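Hydrogen peroxide-inducible genes activator (Corynebacterium glutamicum, PDB 6G1D) probably acts as a LysR-type transcription factor that senses hydrogen peroxide and regulates the genes that respond to it. Local coordinates at residues I175-S180 with T239-V244. The protein carries 1 engineered substitution. Sequence-based numbering, arbitrary orientation.
Sequences IVVTAS and TVMQLV
Val244 CG1 sits over the face of the Thr178-Ala179 peptide, 3.4 Å from Thr178 C and equally near Ala179 N, almost straight above the carbonyl carbon; its nearest partners are thus backbone atoms. One turn back along the helix, Met241 SD lies 3.8 Å from Val177 CG1, and the two side chains cross at about a right angle. Val177 CG1 is the methyl shared by both helix residues, since it also comes within 4.5 Å of Val244 CG1, a looser approach. At the edge of the patch Ala179 CB reaches the carbonyl of Val244, 3.5 Å from its O.

The torsions account for these placements. Val244 CG1 stands anti to its backbone N (chi1 172°), which carries it to the strand backbone; in Met241 the bend at chi2 (-58°) brings SD to the strand. Thr178 directs CB away from the helix, and its OG1 donates to Ala179 O at 3.0 Å, from above the carbonyl plane. The interface is van der Waals contact, partly of methyls on backbone groups, and buries 190 Å² in total, both sides summed.

Val177 and Thr178 are held in the sheet by backbone hydrogen bonds to Thr251 and Ala268, on strands 251-254 and 267-287. Leu267 touches both Met241 and Val244, while Gln242 and Leu243 reach the second subunit, packing on its Trp260 and Leu115. Helix 237-245 therefore packs on the mixed sheet of the LysR substrate-binding region, between strand 164-179 and the neighbouring subunit.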
loop_
_atom_site.group_PDB
_atom_site.type_symbol
_atom_site.label_atom_id
_atom_site.label_comp_id
_atom_site.label_asym_id
_atom_site.label_seq_id
_atom_site.Cartn_x
_atom_site.Cartn_y
_atom_site.Cartn_z
ATOM N N ILE B 175 -4.592 28.041 16.457
ATOM C CA ILE B 175 -5.737 28.906 16.344
ATOM C C ILE B 175 -6.934 28.007 16.008
ATOM O O ILE B 175 -6.778 26.994 15.342
ATOM C CB ILE B 175 -5.539 29.964 15.250
ATOM C CG1 ILE B 175 -6.654 31.031 15.294
ATOM C CG2 ILE B 175 -5.451 29.343 13.842
ATOM C CD1 ILE B 175 -6.273 32.338 14.612
ATOM N N VAL B 176 -8.101 28.382 16.507
ATOM C CA VAL B 176 -9.359 27.671 16.250
ATOM C C VAL B 176 -9.963 28.194 14.963
ATOM O O VAL B 176 -10.048 29.395 14.760
ATOM C CB VAL B 176 -10.347 27.860 17.408
ATOM C CG1 VAL B 176 -11.635 27.083 17.156
ATOM C CG2 VAL B 176 -9.722 27.445 18.736
ATOM N N VAL B 177 -10.390 27.304 14.097
ATOM C CA VAL B 177 -10.968 27.663 12.822
ATOM C C VAL B 177 -12.373 27.072 12.753
ATOM O O VAL B 177 -12.572 25.881 12.989
ATOM C CB VAL B 177 -10.125 27.119 11.637
ATOM C CG1 VAL B 177 -10.731 27.542 10.297
ATOM C CG2 VAL B 177 -8.697 27.621 11.770
ATOM N N THR B 178 -13.344 27.908 12.405
ATOM C CA THR B 178 -14.762 27.528 12.384
ATOM C C THR B 178 -15.401 28.053 11.120
ATOM O O THR B 178 -14.811 28.882 10.417
ATOM C CB THR B 178 -15.504 28.164 13.561
ATOM O OG1 THR B 178 -15.583 29.601 13.409
ATOM C CG2 THR B 178 -14.789 27.841 14.884
ATOM N N ALA B 179 -16.622 27.595 10.834
ATOM C CA ALA B 179 -17.425 28.229 9.815
ATOM C C ALA B 179 -17.704 29.675 10.235
ATOM O O ALA B 179 -17.752 30.019 11.424
ATOM C CB ALA B 179 -18.738 27.484 9.604
ATOM N N SER B 180 -17.859 30.528 9.246
ATOM C CA SER B 180 -18.237 31.942 9.455
ATOM C C SER B 180 -19.404 32.179 10.414
ATOM O O SER B 180 -19.370 33.110 11.211
ATOM C CB SER B 180 -18.626 32.548 8.117
ATOM O OG SER B 180 -17.449 32.697 7.377
ATOM N N THR B 239 -8.362 19.884 2.867
ATOM C CA THR B 239 -9.624 19.127 2.883
ATOM C C THR B 239 -10.424 19.423 4.144
ATOM O O THR B 239 -11.621 19.628 4.071
ATOM C CB THR B 239 -9.381 17.625 2.713
ATOM O OG1 THR B 239 -8.826 17.416 1.419
ATOM C CG2 THR B 239 -10.668 16.828 2.850
ATOM N N VAL B 240 -9.762 19.509 5.284
ATOM C CA VAL B 240 -10.454 19.819 6.529
ATOM C C VAL B 240 -11.128 21.215 6.405
ATOM O O VAL B 240 -12.279 21.363 6.806
ATOM C CB VAL B 240 -9.506 19.759 7.747
ATOM C CG1 VAL B 240 -10.149 20.254 9.041
ATOM C CG2 VAL B 240 -9.057 18.297 7.934
ATOM N N MET B 241 -10.441 22.190 5.819
ATOM C CA MET B 241 -10.989 23.537 5.672
ATOM C C MET B 241 -12.257 23.526 4.827
ATOM O O MET B 241 -13.200 24.218 5.161
ATOM C CB MET B 241 -9.972 24.496 5.051
ATOM C CG MET B 241 -8.744 24.785 5.910
ATOM S SD MET B 241 -9.001 25.491 7.551
ATOM C CE MET B 241 -8.679 24.085 8.559
ATOM N N GLN B 242 -12.318 22.707 3.784
ATOM C CA GLN B 242 -13.529 22.594 2.983
ATOM C C GLN B 242 -14.685 22.016 3.802
ATOM O O GLN B 242 -15.845 22.420 3.642
ATOM C CB GLN B 242 -13.327 21.739 1.719
ATOM C CG GLN B 242 -12.114 22.019 0.839
ATOM C CD GLN B 242 -12.092 23.461 0.270
ATOM O OE1 GLN B 242 -12.384 24.417 0.977
ATOM N NE2 GLN B 242 -11.776 23.607 -1.014
ATOM N N LEU B 243 -14.374 21.067 4.672
ATOM C CA LEU B 243 -15.402 20.462 5.558
ATOM C C LEU B 243 -15.891 21.502 6.552
ATOM O O LEU B 243 -17.080 21.551 6.840
ATOM C CB LEU B 243 -14.876 19.192 6.273
ATOM C CG LEU B 243 -14.387 18.126 5.288
ATOM C CD1 LEU B 243 -13.760 16.949 6.004
ATOM C CD2 LEU B 243 -15.486 17.591 4.386
ATOM N N VAL B 244 -14.974 22.332 7.063
ATOM C CA VAL B 244 -15.329 23.383 8.014
ATOM C C VAL B 244 -16.226 24.413 7.334
ATOM O O VAL B 244 -17.247 24.812 7.911
ATOM C CB VAL B 244 -14.087 24.060 8.629
ATOM C CG1 VAL B 244 -14.497 25.280 9.449
ATOM C CG2 VAL B 244 -13.304 23.101 9.503
#